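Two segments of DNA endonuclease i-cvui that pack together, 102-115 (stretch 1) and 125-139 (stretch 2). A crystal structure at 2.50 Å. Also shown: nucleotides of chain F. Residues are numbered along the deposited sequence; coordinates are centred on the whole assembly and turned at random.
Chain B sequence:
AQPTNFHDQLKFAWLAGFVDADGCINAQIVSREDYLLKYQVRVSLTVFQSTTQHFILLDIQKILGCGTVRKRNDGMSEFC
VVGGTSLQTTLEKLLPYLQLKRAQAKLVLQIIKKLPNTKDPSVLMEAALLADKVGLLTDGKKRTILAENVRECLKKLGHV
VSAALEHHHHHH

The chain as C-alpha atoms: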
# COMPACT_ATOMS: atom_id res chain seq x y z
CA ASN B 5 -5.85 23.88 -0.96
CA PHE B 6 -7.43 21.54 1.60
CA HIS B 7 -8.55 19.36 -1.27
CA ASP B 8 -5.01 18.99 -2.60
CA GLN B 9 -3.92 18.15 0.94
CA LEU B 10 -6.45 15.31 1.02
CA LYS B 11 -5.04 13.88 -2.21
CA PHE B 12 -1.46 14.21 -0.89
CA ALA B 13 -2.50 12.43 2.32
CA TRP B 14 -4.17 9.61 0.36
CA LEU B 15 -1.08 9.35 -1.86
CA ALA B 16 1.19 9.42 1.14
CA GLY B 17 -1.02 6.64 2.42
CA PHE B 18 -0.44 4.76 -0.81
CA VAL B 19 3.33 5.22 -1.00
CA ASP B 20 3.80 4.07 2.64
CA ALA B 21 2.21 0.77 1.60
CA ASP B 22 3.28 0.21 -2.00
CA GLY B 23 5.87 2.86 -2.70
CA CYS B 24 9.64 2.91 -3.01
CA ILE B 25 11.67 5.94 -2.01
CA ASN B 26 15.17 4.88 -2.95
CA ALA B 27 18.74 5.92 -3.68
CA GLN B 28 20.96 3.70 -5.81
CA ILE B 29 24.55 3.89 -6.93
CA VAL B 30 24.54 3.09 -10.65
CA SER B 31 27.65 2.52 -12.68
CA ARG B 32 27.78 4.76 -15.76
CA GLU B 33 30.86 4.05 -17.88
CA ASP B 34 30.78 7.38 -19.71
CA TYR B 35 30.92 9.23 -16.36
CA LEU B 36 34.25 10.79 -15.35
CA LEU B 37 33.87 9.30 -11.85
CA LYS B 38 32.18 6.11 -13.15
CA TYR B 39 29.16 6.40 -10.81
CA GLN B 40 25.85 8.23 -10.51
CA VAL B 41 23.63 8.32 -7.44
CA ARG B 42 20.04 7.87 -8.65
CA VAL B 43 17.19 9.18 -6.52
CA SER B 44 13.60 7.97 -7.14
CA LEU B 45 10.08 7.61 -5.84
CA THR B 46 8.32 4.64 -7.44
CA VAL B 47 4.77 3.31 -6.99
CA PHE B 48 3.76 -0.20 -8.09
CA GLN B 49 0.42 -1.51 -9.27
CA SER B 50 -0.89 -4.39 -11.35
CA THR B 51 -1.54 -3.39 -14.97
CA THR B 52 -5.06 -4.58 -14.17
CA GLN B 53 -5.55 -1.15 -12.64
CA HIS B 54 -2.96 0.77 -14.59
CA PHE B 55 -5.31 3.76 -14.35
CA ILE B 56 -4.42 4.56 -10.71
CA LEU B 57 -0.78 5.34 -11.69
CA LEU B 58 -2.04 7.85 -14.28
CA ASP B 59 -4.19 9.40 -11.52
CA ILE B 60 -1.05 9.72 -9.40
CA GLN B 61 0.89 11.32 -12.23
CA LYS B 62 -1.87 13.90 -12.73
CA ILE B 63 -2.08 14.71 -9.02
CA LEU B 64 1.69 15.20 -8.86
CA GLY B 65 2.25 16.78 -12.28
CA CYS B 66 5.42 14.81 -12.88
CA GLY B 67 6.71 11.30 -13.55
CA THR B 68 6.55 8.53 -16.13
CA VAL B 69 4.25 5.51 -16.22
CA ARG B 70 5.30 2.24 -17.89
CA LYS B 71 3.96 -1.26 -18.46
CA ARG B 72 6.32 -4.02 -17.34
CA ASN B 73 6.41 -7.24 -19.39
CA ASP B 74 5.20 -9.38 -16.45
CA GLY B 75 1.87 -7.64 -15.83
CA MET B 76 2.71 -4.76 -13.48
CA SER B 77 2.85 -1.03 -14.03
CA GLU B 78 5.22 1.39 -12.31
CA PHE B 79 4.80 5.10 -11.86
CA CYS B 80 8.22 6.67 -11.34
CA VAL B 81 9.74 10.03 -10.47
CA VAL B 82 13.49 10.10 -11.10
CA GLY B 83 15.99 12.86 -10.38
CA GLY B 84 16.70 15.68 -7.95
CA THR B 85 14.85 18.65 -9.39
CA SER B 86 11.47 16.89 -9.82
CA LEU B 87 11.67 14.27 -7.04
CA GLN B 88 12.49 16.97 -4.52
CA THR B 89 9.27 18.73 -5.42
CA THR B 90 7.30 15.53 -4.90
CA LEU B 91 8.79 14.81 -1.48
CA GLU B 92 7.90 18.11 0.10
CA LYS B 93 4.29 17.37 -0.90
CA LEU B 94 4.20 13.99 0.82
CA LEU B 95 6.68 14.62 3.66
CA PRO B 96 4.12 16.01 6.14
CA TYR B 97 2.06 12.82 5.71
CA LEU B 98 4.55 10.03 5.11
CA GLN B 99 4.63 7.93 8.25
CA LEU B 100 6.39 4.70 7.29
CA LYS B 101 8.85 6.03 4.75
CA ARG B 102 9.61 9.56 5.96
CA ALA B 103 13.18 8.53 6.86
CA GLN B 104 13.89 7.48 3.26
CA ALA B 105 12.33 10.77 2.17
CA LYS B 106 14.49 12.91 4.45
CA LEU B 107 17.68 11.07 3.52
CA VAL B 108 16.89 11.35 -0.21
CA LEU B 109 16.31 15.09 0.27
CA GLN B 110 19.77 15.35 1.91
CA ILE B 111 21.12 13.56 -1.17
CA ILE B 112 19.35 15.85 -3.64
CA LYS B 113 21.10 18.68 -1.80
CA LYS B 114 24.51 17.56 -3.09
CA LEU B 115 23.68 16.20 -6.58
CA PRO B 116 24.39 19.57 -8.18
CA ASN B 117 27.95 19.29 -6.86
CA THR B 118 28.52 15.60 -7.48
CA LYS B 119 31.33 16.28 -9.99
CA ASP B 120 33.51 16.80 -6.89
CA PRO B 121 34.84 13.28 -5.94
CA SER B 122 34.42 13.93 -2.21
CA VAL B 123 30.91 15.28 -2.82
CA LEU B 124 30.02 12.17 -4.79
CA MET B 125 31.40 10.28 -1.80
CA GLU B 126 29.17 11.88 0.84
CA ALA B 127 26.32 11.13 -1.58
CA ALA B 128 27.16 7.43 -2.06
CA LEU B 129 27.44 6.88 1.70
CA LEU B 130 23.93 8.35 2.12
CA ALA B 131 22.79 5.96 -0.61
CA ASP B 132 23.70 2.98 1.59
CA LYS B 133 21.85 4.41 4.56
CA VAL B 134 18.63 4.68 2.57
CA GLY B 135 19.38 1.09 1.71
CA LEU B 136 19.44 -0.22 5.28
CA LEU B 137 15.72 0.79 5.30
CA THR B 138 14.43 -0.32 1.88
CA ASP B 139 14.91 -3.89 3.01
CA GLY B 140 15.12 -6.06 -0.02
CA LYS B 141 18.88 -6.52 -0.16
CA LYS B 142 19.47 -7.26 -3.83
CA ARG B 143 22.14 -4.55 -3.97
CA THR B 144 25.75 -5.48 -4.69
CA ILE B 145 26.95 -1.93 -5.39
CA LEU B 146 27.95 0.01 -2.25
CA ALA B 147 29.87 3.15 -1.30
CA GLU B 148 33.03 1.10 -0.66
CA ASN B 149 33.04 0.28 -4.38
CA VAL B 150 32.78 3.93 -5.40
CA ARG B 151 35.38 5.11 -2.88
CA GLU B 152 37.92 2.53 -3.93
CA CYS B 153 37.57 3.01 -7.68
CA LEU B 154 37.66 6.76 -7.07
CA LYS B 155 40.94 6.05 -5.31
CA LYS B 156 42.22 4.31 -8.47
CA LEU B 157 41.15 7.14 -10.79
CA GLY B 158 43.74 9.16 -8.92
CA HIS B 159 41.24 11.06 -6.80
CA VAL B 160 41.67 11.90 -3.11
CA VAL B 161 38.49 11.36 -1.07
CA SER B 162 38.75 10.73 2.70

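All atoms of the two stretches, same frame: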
# COMPACT_ATOMS: atom_id res chain seq x y z
N ARG B 102 9.13 8.19 5.85
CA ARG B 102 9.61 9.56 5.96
C ARG B 102 11.13 9.63 6.13
O ARG B 102 11.76 10.59 5.69
CB ARG B 102 8.93 10.28 7.12
CG ARG B 102 9.13 11.80 7.08
CD ARG B 102 8.68 12.49 8.35
NE ARG B 102 7.28 12.24 8.67
CZ ARG B 102 6.67 12.75 9.73
NH1 ARG B 102 7.34 13.53 10.57
NH2 ARG B 102 5.39 12.47 9.96
N ALA B 103 11.72 8.60 6.74
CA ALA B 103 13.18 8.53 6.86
C ALA B 103 13.85 8.48 5.48
O ALA B 103 14.78 9.25 5.19
CB ALA B 103 13.59 7.34 7.69
N GLN B 104 13.37 7.58 4.62
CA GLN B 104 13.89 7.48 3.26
C GLN B 104 13.71 8.80 2.54
O GLN B 104 14.60 9.24 1.81
CB GLN B 104 13.19 6.36 2.49
CG GLN B 104 13.42 4.97 3.04
CD GLN B 104 12.23 4.46 3.82
OE1 GLN B 104 12.03 4.79 5.00
NE2 GLN B 104 11.40 3.66 3.16
N ALA B 105 12.57 9.45 2.75
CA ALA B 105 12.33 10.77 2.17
C ALA B 105 13.40 11.77 2.59
O ALA B 105 14.04 12.39 1.75
CB ALA B 105 10.97 11.28 2.56
N LYS B 106 13.59 11.91 3.90
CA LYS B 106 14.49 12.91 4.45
C LYS B 106 15.93 12.67 4.01
O LYS B 106 16.66 13.62 3.68
CB LYS B 106 14.38 12.91 5.98
CG LYS B 106 14.13 14.29 6.57
CD LYS B 106 12.73 14.79 6.25
CE LYS B 106 12.53 16.22 6.76
NZ LYS B 106 13.45 17.18 6.08
N LEU B 107 16.34 11.41 3.99
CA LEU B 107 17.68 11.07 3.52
C LEU B 107 17.83 11.45 2.05
O LEU B 107 18.78 12.15 1.69
CB LEU B 107 17.97 9.58 3.73
CG LEU B 107 18.21 9.20 5.20
CD1 LEU B 107 18.60 7.74 5.34
CD2 LEU B 107 19.27 10.09 5.83
N VAL B 108 16.89 11.02 1.22
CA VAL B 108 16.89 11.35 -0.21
C VAL B 108 16.89 12.87 -0.46
O VAL B 108 17.53 13.34 -1.40
CB VAL B 108 15.69 10.69 -0.93
CG1 VAL B 108 15.54 11.25 -2.35
CG2 VAL B 108 15.88 9.18 -0.98
N LEU B 109 16.22 13.64 0.39
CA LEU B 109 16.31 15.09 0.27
C LEU B 109 17.70 15.63 0.66
O LEU B 109 18.14 16.65 0.12
CB LEU B 109 15.24 15.77 1.11
CG LEU B 109 13.83 15.62 0.53
CD1 LEU B 109 12.80 16.32 1.39
CD2 LEU B 109 13.79 16.14 -0.91
N GLN B 110 18.39 14.96 1.59
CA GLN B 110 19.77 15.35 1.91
C GLN B 110 20.68 15.00 0.73
O GLN B 110 21.67 15.71 0.47
CB GLN B 110 20.27 14.66 3.19
CG GLN B 110 19.84 15.34 4.49
CD GLN B 110 20.04 16.84 4.47
OE1 GLN B 110 21.08 17.31 4.04
NE2 GLN B 110 19.04 17.59 4.92
N ILE B 111 20.36 13.92 0.02
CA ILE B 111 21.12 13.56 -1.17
C ILE B 111 20.89 14.53 -2.33
O ILE B 111 21.82 14.87 -3.06
CB ILE B 111 20.79 12.15 -1.68
CG1 ILE B 111 21.06 11.11 -0.60
CG2 ILE B 111 21.60 11.84 -2.95
CD1 ILE B 111 20.95 9.68 -1.11
N ILE B 112 19.65 14.96 -2.53
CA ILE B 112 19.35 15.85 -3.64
C ILE B 112 20.08 17.16 -3.41
O ILE B 112 20.43 17.87 -4.37
CB ILE B 112 17.83 16.07 -3.79
CG1 ILE B 112 17.16 14.83 -4.39
CG2 ILE B 112 17.54 17.27 -4.70
CD1 ILE B 112 15.63 14.83 -4.28
N LYS B 113 20.36 17.47 -2.15
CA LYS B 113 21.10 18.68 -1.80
C LYS B 113 22.48 18.76 -2.46
O LYS B 113 22.90 19.83 -2.89
CB LYS B 113 21.23 18.80 -0.28
CG LYS B 113 20.66 20.08 0.28
CD LYS B 113 20.43 19.98 1.78
CE LYS B 113 18.98 19.57 2.06
NZ LYS B 113 18.48 20.07 3.38
N LYS B 114 23.14 17.61 -2.58
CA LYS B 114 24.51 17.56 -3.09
C LYS B 114 24.67 17.12 -4.55
O LYS B 114 25.77 17.22 -5.10
CB LYS B 114 25.33 16.63 -2.20
CG LYS B 114 24.75 16.44 -0.83
CD LYS B 114 25.72 15.76 0.10
CE LYS B 114 25.65 16.43 1.44
NZ LYS B 114 26.83 16.08 2.27
N LEU B 115 23.60 16.63 -5.18
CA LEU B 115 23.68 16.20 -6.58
C LEU B 115 24.20 17.28 -7.53
O LEU B 115 24.96 16.97 -8.44
CB LEU B 115 22.32 15.70 -7.09
CG LEU B 115 21.71 14.45 -6.44
CD1 LEU B 115 20.35 14.18 -7.06
CD2 LEU B 115 22.64 13.25 -6.59
N MET B 125 31.18 11.24 -2.86
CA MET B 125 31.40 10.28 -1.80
C MET B 125 30.44 10.44 -0.62
O MET B 125 29.95 9.44 -0.10
CB MET B 125 32.83 10.37 -1.28
CG MET B 125 33.19 9.17 -0.44
SD MET B 125 33.25 7.68 -1.45
CE MET B 125 32.34 6.56 -0.39
N GLU B 126 30.17 11.67 -0.20
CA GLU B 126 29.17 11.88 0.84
C GLU B 126 27.79 11.42 0.34
O GLU B 126 26.96 10.95 1.11
CB GLU B 126 29.12 13.35 1.31
CG GLU B 126 30.41 14.13 1.10
CD GLU B 126 30.31 15.63 1.46
OE1 GLU B 126 29.27 16.26 1.20
OE2 GLU B 126 31.33 16.18 1.94
N ALA B 127 27.58 11.51 -0.97
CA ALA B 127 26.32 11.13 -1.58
C ALA B 127 26.15 9.61 -1.63
O ALA B 127 25.06 9.08 -1.32
CB ALA B 127 26.21 11.73 -2.96
N ALA B 128 27.20 8.89 -2.01
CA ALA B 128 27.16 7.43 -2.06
C ALA B 128 26.94 6.83 -0.67
O ALA B 128 26.17 5.87 -0.51
CB ALA B 128 28.43 6.88 -2.68
N LEU B 129 27.60 7.39 0.33
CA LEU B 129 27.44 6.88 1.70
C LEU B 129 26.01 7.06 2.24
O LEU B 129 25.53 6.26 3.03
CB LEU B 129 28.46 7.55 2.62
CG LEU B 129 29.82 6.85 2.59
CD1 LEU B 129 30.96 7.76 3.07
CD2 LEU B 129 29.76 5.58 3.42
N LEU B 130 25.33 8.12 1.79
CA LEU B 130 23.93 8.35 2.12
C LEU B 130 23.04 7.38 1.33
O LEU B 130 21.94 7.05 1.76
CB LEU B 130 23.55 9.80 1.82
CG LEU B 130 24.00 10.89 2.78
CD1 LEU B 130 23.56 12.27 2.30
CD2 LEU B 130 23.45 10.61 4.16
N ALA B 131 23.52 6.94 0.17
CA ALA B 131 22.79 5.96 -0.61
C ALA B 131 22.66 4.63 0.15
O ALA B 131 21.61 3.99 0.11
CB ALA B 131 23.44 5.72 -1.96
N ASP B 132 23.73 4.23 0.83
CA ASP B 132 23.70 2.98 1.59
C ASP B 132 22.81 3.07 2.81
O ASP B 132 22.26 2.06 3.23
CB ASP B 132 25.09 2.54 2.04
CG ASP B 132 26.08 2.48 0.91
OD1 ASP B 132 25.65 2.41 -0.27
OD2 ASP B 132 27.30 2.47 1.21
N LYS B 133 22.70 4.26 3.38
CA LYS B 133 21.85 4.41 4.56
C LYS B 133 20.37 4.31 4.22
O LYS B 133 19.60 3.73 4.99
CB LYS B 133 22.12 5.72 5.28
CG LYS B 133 22.89 5.53 6.55
CD LYS B 133 22.76 6.74 7.44
CE LYS B 133 23.40 6.50 8.79
NZ LYS B 133 22.93 7.53 9.76
N VAL B 134 19.98 4.87 3.07
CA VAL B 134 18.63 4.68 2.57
C VAL B 134 18.41 3.19 2.43
O VAL B 134 17.33 2.66 2.73
CB VAL B 134 18.38 5.34 1.21
CG1 VAL B 134 16.95 5.04 0.74
CG2 VAL B 134 18.66 6.85 1.27
N GLY B 135 19.45 2.51 1.97
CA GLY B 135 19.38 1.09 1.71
C GLY B 135 19.12 0.19 2.90
O GLY B 135 18.41 -0.81 2.76
N LEU B 136 19.68 0.53 4.06
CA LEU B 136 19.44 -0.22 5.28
C LEU B 136 17.95 -0.17 5.70
O LEU B 136 17.55 -0.86 6.64
CB LEU B 136 20.34 0.29 6.42
CG LEU B 136 21.85 0.28 6.13
CD1 LEU B 136 22.64 1.10 7.14
CD2 LEU B 136 22.38 -1.15 6.05
N LEU B 137 17.15 0.63 5.00
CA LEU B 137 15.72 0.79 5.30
C LEU B 137 14.82 0.16 4.23
O LEU B 137 13.82 -0.49 4.56
CB LEU B 137 15.37 2.27 5.45
CG LEU B 137 16.36 3.14 6.22
CD1 LEU B 137 15.96 4.61 6.16
CD2 LEU B 137 16.45 2.64 7.66
N THR B 138 15.12 0.39 2.96
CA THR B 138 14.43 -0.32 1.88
C THR B 138 14.92 -1.76 1.87
O THR B 138 15.87 -2.09 1.16
CB THR B 138 14.68 0.31 0.48
OG1 THR B 138 16.08 0.25 0.18
CG2 THR B 138 14.18 1.75 0.42
N ASP B 139 14.29 -2.61 2.67
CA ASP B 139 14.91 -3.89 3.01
C ASP B 139 14.56 -5.08 2.13
O ASP B 139 13.97 -6.08 2.56
CB ASP B 139 14.57 -4.24 4.44
CG ASP B 139 15.25 -3.35 5.42
OD1 ASP B 139 16.49 -3.22 5.29
OD2 ASP B 139 14.56 -2.80 6.32
P DA F 2 11.29 -1.64 -0.98
OP1 DA F 2 11.09 -1.95 0.46
OP2 DA F 2 10.99 -0.27 -1.45
O5' DA F 2 12.77 -2.04 -1.37
C5' DA F 2 13.00 -3.37 -1.79
C4' DA F 2 13.94 -3.42 -2.98
O4' DA F 2 13.19 -3.56 -4.22
C3' DA F 2 14.84 -2.19 -3.17
O3' DA F 2 16.17 -2.65 -3.34
C2' DA F 2 14.28 -1.56 -4.46
C1' DA F 2 13.88 -2.83 -5.18
N9 DA F 2 13.07 -2.70 -6.37
C8 DA F 2 12.25 -1.66 -6.76
N7 DA F 2 11.66 -1.87 -7.93
C5 DA F 2 12.13 -3.12 -8.32
C6 DA F 2 11.90 -3.92 -9.45
N6 DA F 2 11.08 -3.56 -10.46
N1 DA F 2 12.54 -5.12 -9.51
C2 DA F 2 13.34 -5.47 -8.52
N3 DA F 2 13.64 -4.80 -7.42
C4 DA F 2 13.00 -3.63 -7.37
P DC F 3 17.43 -1.67 -3.12
OP1 DC F 3 18.55 -2.58 -2.80
OP2 DC F 3 17.06 -0.60 -2.19
O5' DC F 3 17.62 -0.97 -4.56
C5' DC F 3 18.71 -1.30 -5.40
C4' DC F 3 18.59 -2.71 -5.95
O4' DC F 3 17.21 -2.99 -6.28
C3' DC F 3 19.37 -2.95 -7.24
O3' DC F 3 20.70 -3.38 -6.92
C2' DC F 3 18.56 -4.04 -7.94
C1' DC F 3 17.13 -3.76 -7.47
N1 DC F 3 16.25 -3.02 -8.47
C2 DC F 3 15.92 -3.63 -9.69
O2 DC F 3 16.37 -4.76 -9.94
N3 DC F 3 15.11 -2.97 -10.56
C4 DC F 3 14.65 -1.76 -10.25
N4 DC F 3 13.85 -1.16 -11.13
C5 DC F 3 14.96 -1.13 -9.01
C6 DC F 3 15.76 -1.79 -8.16

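Antiparallel helices commonly pack by letting a side chain of each settle into a hollow between side chains of the other, as these two segments illustrate. The helix of stretch 1 and that of stretch 2 run at 164° to one another, their axes 9.5 Å apart at closest approach, and 663 Å² of surface is buried between them. The antiparallel course pairs the start of one with the end of the other: Q104 lies by V134, and I111 by A127.

Two knobs organise the contact. I111 sits among A127, L130, A131 and V134. Its CA-to-CB bond points sideways, but with chi1 m and chi2 t the chain extends toward the partner helix, bringing CG1 to 3.7 Å from CB of L130 and CD1 to 4.2 Å from O of A127; there CD1 meets backbone, 4.0 Å from N of A131. In return V134, with chi1 t, sits among Q104, L107, V108 and I111; its CG2 lies 3.7 Å from CB of L107 and 4.3 Å from CD1 of I111, so the knobs also touch each other.

Leucines widen this apolar seam. L107 and L130 both point toward the opposing helix in the m,t conformation common for leucine in helices. Beyond the second helix, L137 keeps the same wells, its CD1 lying 3.9 Å from CB of A103 and 4.2 Å from CD1 of L107.

At the other end the chemistry turns ionic. NZ of K114 donates a hydrogen bond to OE1 of E126 at 2.7 Å, within a salt bridge. Both residues have chi1 off the usual wells, at -21° and -25°; both CA-to-CB bonds point toward the other stretch, and chi2 is t in each. T138, with chi1 p, uses OG1 to donate a 2.7 Å hydrogen bond to OP2 of DC3, linking this packed unit to the DNA backbone.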